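Local coordinates for protein KLLA0E03807p (Kluyveromyces lactis, PDB 3SQI) that probably binds centromeric DNA as the DNA-binding domain of Ndc10, which serves as a platform for inner kinetochore assembly in budding yeast, at residues Val159-Leu164 with Glu229-Ile234; Leu351-Phe356 with Phe375-Leu380. All blocks are in the same frame, centred on the assembly; numbering follows the deposited sequence.

Interaction 1: residues Val159-Leu164 with Glu229-Ile234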
loop_
_atom_site.group_PDB
_atom_site.type_symbol
_atom_site.label_atom_id
_atom_site.label_comp_id
_atom_site.label_asym_id
_atom_site.label_seq_id
_atom_site.Cartn_x
_atom_site.Cartn_y
_atom_site.Cartn_z
ATOM N N VAL A 159 -13.877 -0.867 4.974
ATOM C CA VAL A 159 -12.884 -0.955 6.041
ATOM C C VAL A 159 -13.006 0.118 7.122
ATOM O O VAL A 159 -12.895 1.313 6.847
ATOM C CB VAL A 159 -11.437 -0.970 5.485
ATOM C CG1 VAL A 159 -11.274 0.035 4.359
ATOM C CG2 VAL A 159 -10.445 -0.688 6.595
ATOM N N SER A 160 -13.225 -0.331 8.356
ATOM C CA SER A 160 -13.265 0.542 9.529
ATOM C C SER A 160 -11.853 0.682 10.101
ATOM O O SER A 160 -11.252 -0.322 10.463
ATOM C CB SER A 160 -14.181 -0.080 10.591
ATOM O OG SER A 160 -14.115 0.634 11.811
ATOM N N LEU A 161 -11.322 1.901 10.214
ATOM C CA LEU A 161 -9.928 2.063 10.671
ATOM C C LEU A 161 -9.627 1.468 12.057
ATOM O O LEU A 161 -8.460 1.202 12.376
ATOM C CB LEU A 161 -9.418 3.513 10.546
ATOM C CG LEU A 161 -9.303 4.548 11.679
ATOM C CD1 LEU A 161 -8.592 4.015 12.876
ATOM C CD2 LEU A 161 -8.581 5.794 11.184
ATOM N N LYS A 162 -10.652 1.251 12.877
ATOM C CA LYS A 162 -10.429 0.492 14.098
ATOM C C LYS A 162 -9.991 -0.944 13.772
ATOM O O LYS A 162 -9.351 -1.609 14.593
ATOM C CB LYS A 162 -11.670 0.518 14.985
ATOM C CG LYS A 162 -11.869 1.858 15.694
ATOM C CD LYS A 162 -13.021 1.829 16.691
ATOM C CE LYS A 162 -14.331 2.302 16.068
ATOM N NZ LYS A 162 -15.444 2.359 17.067
ATOM N N ASP A 163 -10.317 -1.399 12.560
ATOM C CA ASP A 163 -9.852 -2.689 12.048
ATOM C C ASP A 163 -8.359 -2.679 11.788
ATOM O O ASP A 163 -7.686 -3.697 11.931
ATOM C CB ASP A 163 -10.547 -3.029 10.729
ATOM C CG ASP A 163 -11.977 -3.472 10.916
ATOM O OD1 ASP A 163 -12.477 -3.388 12.057
ATOM O OD2 ASP A 163 -12.599 -3.895 9.915
ATOM N N LEU A 164 -7.842 -1.523 11.385
ATOM C CA LEU A 164 -6.434 -1.423 11.015
ATOM C C LEU A 164 -5.493 -1.840 12.142
ATOM O O LEU A 164 -5.802 -1.674 13.326
ATOM C CB LEU A 164 -6.084 -0.014 10.530
ATOM C CG LEU A 164 -6.471 0.283 9.082
ATOM C CD1 LEU A 164 -5.434 1.206 8.456
ATOM C CD2 LEU A 164 -6.581 -1.014 8.279
ATOM N N GLU A 229 -18.765 3.791 16.066
ATOM C CA GLU A 229 -18.535 2.374 15.800
ATOM C C GLU A 229 -17.667 2.105 14.569
ATOM O O GLU A 229 -16.861 1.175 14.562
ATOM C CB GLU A 229 -19.866 1.624 15.700
ATOM C CG GLU A 229 -20.794 1.840 16.895
ATOM C CD GLU A 229 -20.175 1.419 18.224
ATOM O OE1 GLU A 229 -19.035 0.904 18.225
ATOM O OE2 GLU A 229 -20.832 1.604 19.271
ATOM N N HIS A 230 -17.840 2.910 13.526
ATOM C CA HIS A 230 -17.070 2.732 12.295
ATOM C C HIS A 230 -16.395 4.036 11.881
ATOM O O HIS A 230 -17.063 5.001 11.525
ATOM C CB HIS A 230 -17.980 2.212 11.171
ATOM C CG HIS A 230 -17.341 2.211 9.815
ATOM N ND1 HIS A 230 -17.945 2.763 8.706
ATOM C CD2 HIS A 230 -16.153 1.721 9.390
ATOM C CE1 HIS A 230 -17.156 2.613 7.656
ATOM N NE2 HIS A 230 -16.062 1.985 8.044
ATOM N N ILE A 231 -15.069 4.064 11.929
ATOM C CA ILE A 231 -14.334 5.247 11.510
ATOM C C ILE A 231 -13.777 5.033 10.115
ATOM O O ILE A 231 -12.818 4.283 9.938
ATOM C CB ILE A 231 -13.163 5.546 12.459
ATOM C CG1 ILE A 231 -13.655 5.614 13.907
ATOM C CG2 ILE A 231 -12.465 6.835 12.053
ATOM C CD1 ILE A 231 -14.844 6.530 14.104
ATOM N N PRO A 232 -14.373 5.699 9.114
ATOM C CA PRO A 232 -13.976 5.526 7.708
ATOM C C PRO A 232 -12.633 6.176 7.396
ATOM O O PRO A 232 -12.332 7.247 7.927
ATOM C CB PRO A 232 -15.101 6.226 6.936
ATOM C CG PRO A 232 -15.646 7.222 7.889
ATOM C CD PRO A 232 -15.518 6.611 9.260
ATOM N N ILE A 233 -11.840 5.532 6.545
ATOM C CA ILE A 233 -10.506 6.027 6.213
ATOM C C ILE A 233 -10.536 7.446 5.642
ATOM O O ILE A 233 -9.597 8.218 5.831
ATOM C CB ILE A 233 -9.788 5.091 5.228
ATOM C CG1 ILE A 233 -9.778 3.667 5.778
ATOM C CG2 ILE A 233 -8.361 5.566 4.978
ATOM C CD1 ILE A 233 -8.905 3.505 6.994
ATOM N N ILE A 234 -11.605 7.775 4.925
ATOM C CA ILE A 234 -11.839 9.150 4.494
ATOM C C ILE A 234 -13.330 9.473 4.648
ATOM O O ILE A 234 -14.191 8.676 4.276
ATOM C CB ILE A 234 -11.313 9.439 3.042
ATOM C CG1 ILE A 234 -12.357 9.133 1.979
ATOM C CG2 ILE A 234 -10.037 8.666 2.735
ATOM C CD1 ILE A 234 -11.811 9.298 0.577
#
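One well-formed backbone hydrogen bond, backed by apolar packing, ties the loop after helix 153-158 (V159-L164) to the loop after helix 224-227 (E229-I234), neither a regular strand: L161 N donates to I231 O over 2.8 Å, nearly straight at 168° and in the carbonyl plane. Two weaker polar contacts flank it. With CG anti to its backbone N, H230 swings its ring back so that NE2 lies 3.5 Å from V159 O, a weak bond made at the ring edge, while P232 N sits over one ring face. K162, bent at chi3 (-93°), brings NZ to 3.1 Å from E229 O, also weak and with NZ less surely placed; E229 OE1 appears too far from it for a salt bridge.

The apolar contacts gather on L161, I231 and I233. I233 CD1 reaches L161 CB at 3.6 Å, and the I233 and V159 side chains cross obliquely, CG1 to CG1. L161 and I231 run alongside each other, CG of the former 3.9 Å from CG2 of the latter.

Helix 133-149 borders this cluster through W145 on V159 and L141 on I233, and helix 198-210 through Y206 on L161. Y206 and R209 also hydrogen-bond the carbonyls of I233 and P232, while L164 packs on L177 of strand 174-179.

Interaction 2: residues Leu351-Phe356 with Phe375-Leu380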
loop_
_atom_site.group_PDB
_atom_site.type_symbol
_atom_site.label_atom_id
_atom_site.label_comp_id
_atom_site.label_asym_id
_atom_site.label_seq_id
_atom_site.Cartn_x
_atom_site.Cartn_y
_atom_site.Cartn_z
ATOM N N LEU A 351 10.435 18.672 4.687
ATOM C CA LEU A 351 10.514 18.658 3.228
ATOM C C LEU A 351 9.316 19.371 2.623
ATOM O O LEU A 351 9.470 20.303 1.836
ATOM C CB LEU A 351 10.578 17.232 2.697
ATOM C CG LEU A 351 10.954 17.162 1.217
ATOM C CD1 LEU A 351 12.379 17.673 1.023
ATOM C CD2 LEU A 351 10.793 15.743 0.664
ATOM N N LEU A 352 8.121 18.943 3.018
ATOM C CA LEU A 352 6.891 19.592 2.581
ATOM C C LEU A 352 6.959 21.096 2.799
ATOM O O LEU A 352 6.408 21.873 2.025
ATOM C CB LEU A 352 5.689 19.040 3.344
ATOM C CG LEU A 352 4.343 19.637 2.916
ATOM C CD1 LEU A 352 3.976 19.187 1.515
ATOM C CD2 LEU A 352 3.246 19.253 3.886
ATOM N N TYR A 353 7.629 21.502 3.867
ATOM C CA TYR A 353 7.699 22.912 4.234
ATOM C C TYR A 353 8.609 23.675 3.279
ATOM O O TYR A 353 8.374 24.847 2.977
ATOM C CB TYR A 353 8.202 23.038 5.673
ATOM C CG TYR A 353 8.305 24.453 6.184
ATOM C CD1 TYR A 353 7.165 25.192 6.471
ATOM C CD2 TYR A 353 9.543 25.043 6.400
ATOM C CE1 TYR A 353 7.257 26.482 6.947
ATOM C CE2 TYR A 353 9.643 26.334 6.878
ATOM C CZ TYR A 353 8.496 27.048 7.151
ATOM O OH TYR A 353 8.582 28.339 7.627
ATOM N N ARG A 354 9.641 22.987 2.801
ATOM C CA ARG A 354 10.627 23.570 1.899
ATOM C C ARG A 354 10.089 23.659 0.466
ATOM O O ARG A 354 10.549 24.477 -0.331
ATOM C CB ARG A 354 11.922 22.748 1.956
ATOM C CG ARG A 354 12.986 23.123 0.933
ATOM C CD ARG A 354 13.858 24.280 1.390
ATOM N NE ARG A 354 15.153 24.262 0.713
ATOM C CZ ARG A 354 16.238 23.653 1.187
ATOM N NH1 ARG A 354 16.191 23.018 2.350
ATOM N NH2 ARG A 354 17.374 23.683 0.501
ATOM N N VAL A 355 9.110 22.817 0.149
ATOM C CA VAL A 355 8.461 22.836 -1.159
ATOM C C VAL A 355 7.209 23.702 -1.167
ATOM O O VAL A 355 7.123 24.679 -1.911
ATOM C CB VAL A 355 8.067 21.432 -1.613
ATOM C CG1 VAL A 355 7.177 21.514 -2.849
ATOM C CG2 VAL A 355 9.317 20.591 -1.874
ATOM N N PHE A 356 6.236 23.328 -0.340
ATOM C CA PHE A 356 4.976 24.057 -0.244
ATOM C C PHE A 356 4.778 24.699 1.134
ATOM O O PHE A 356 3.937 24.251 1.916
ATOM C CB PHE A 356 3.802 23.111 -0.496
ATOM C CG PHE A 356 3.853 22.407 -1.813
ATOM C CD1 PHE A 356 3.805 23.119 -2.998
ATOM C CD2 PHE A 356 3.913 21.022 -1.867
ATOM C CE1 PHE A 356 3.832 22.465 -4.216
ATOM C CE2 PHE A 356 3.943 20.358 -3.080
ATOM C CZ PHE A 356 3.906 21.079 -4.256
ATOM N N PHE A 375 12.456 23.014 14.132
ATOM C CA PHE A 375 12.690 21.739 13.445
ATOM C C PHE A 375 12.274 21.744 11.967
ATOM O O PHE A 375 12.881 21.050 11.152
ATOM C CB PHE A 375 12.082 20.547 14.217
ATOM C CG PHE A 375 10.749 20.073 13.693
ATOM C CD1 PHE A 375 10.670 18.982 12.841
ATOM C CD2 PHE A 375 9.573 20.698 14.080
ATOM C CE1 PHE A 375 9.439 18.537 12.365
ATOM C CE2 PHE A 375 8.340 20.255 13.608
ATOM C CZ PHE A 375 8.273 19.176 12.749
ATOM N N LEU A 376 11.254 22.524 11.614
ATOM C CA LEU A 376 10.899 22.659 10.203
ATOM C C LEU A 376 12.051 23.250 9.385
ATOM O O LEU A 376 12.205 22.954 8.196
ATOM C CB LEU A 376 9.640 23.506 10.031
ATOM C CG LEU A 376 8.379 22.901 10.640
ATOM C CD1 LEU A 376 7.150 23.554 10.064
ATOM C CD2 LEU A 376 8.342 21.413 10.374
ATOM N N THR A 377 12.841 24.102 10.030
ATOM C CA THR A 377 13.969 24.775 9.390
ATOM C C THR A 377 15.330 24.126 9.656
ATOM O O THR A 377 16.373 24.661 9.275
ATOM C CB THR A 377 14.015 26.252 9.775
ATOM O OG1 THR A 377 12.676 26.744 9.886
ATOM C CG2 THR A 377 14.762 27.050 8.717
ATOM N N GLY A 378 15.328 22.987 10.334
ATOM C CA GLY A 378 16.569 22.297 10.625
ATOM C C GLY A 378 17.062 21.471 9.452
ATOM O O GLY A 378 16.754 21.764 8.294
ATOM N N THR A 379 17.840 20.436 9.748
ATOM C CA THR A 379 18.366 19.559 8.706
ATOM C C THR A 379 17.222 18.982 7.864
ATOM O O THR A 379 16.128 18.739 8.370
ATOM C CB THR A 379 19.213 18.410 9.302
ATOM O OG1 THR A 379 20.286 18.952 10.084
ATOM C CG2 THR A 379 19.793 17.545 8.194
ATOM N N LEU A 380 17.479 18.784 6.576
ATOM C CA LEU A 380 16.476 18.281 5.648
ATOM C C LEU A 380 16.452 16.743 5.645
ATOM O O LEU A 380 17.497 16.111 5.835
ATOM C CB LEU A 380 16.762 18.854 4.258
ATOM C CG LEU A 380 15.548 19.093 3.369
ATOM C CD1 LEU A 380 14.561 20.022 4.055
ATOM C CD2 LEU A 380 15.993 19.659 2.036
#
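Anti placement of CG relative to the backbone N in L351, Y353 and R354 (chi1 of Y353 -179°) directs these three side chains from the last turn of helix 332-355 to the segment F375-L380. The CB of L376 points toward that helix end and lies over the Y353 ring, and CG anti to the carbonyl carbon (chi1 -64°) brings CD1 to the ring beside it. R354 bends at chi2 (84°), and this turn carries its guanidinium to L380.

The Y353 ring receives L376 over one face. CB of L376 stands 4.2 Å from the centroid of the Y353 ring, a CH-pi contact displaced toward the rim, where its nearest ring atom is CD2. Farther along the same leucine, CD1 lies 3.9 Å from CD1 of Y353, and the two side chains cross at about a right angle. The rings of F362 and Y353 also meet edge-to-face.

Beyond the end of helix 370-376, L380 turns its side chain to helix 332-355. Its CG is 4.2 Å from CD1 of L351, while its CD2 approaches NH1 of R354 to 3.4 Å. P381 also packs on L351, and T377 OG1 is engaged by the carbonyl of I373.

Apolar contact and shape, rather than polar bonds, probably hold the two segments together: leucine CH groups meet an aromatic face, another leucine and a guanidinium, whose charge gains no polar partner from the segment F375-L380.

Interaction 1 precedes interaction 2 along the chain and is complete in sequence before L351 is reached. Their centres are 31 Å apart and their nearest atoms about 17 Å, so the two do not touch. Interaction 1 joins two loops within the range of the CBF3 subunit domain 2 family, between the three-stranded antiparallel sheet and helices 133-149 and 198-210. Interaction 2 instead packs the end of helix 332-355 against helix 370-376 and the loop after it. With nearest atoms about 8 Å from the bound nucleic acid, against about 21 Å for interaction 2, interaction 1 belongs to the part nearer the DNA, though neither contact itself touches it.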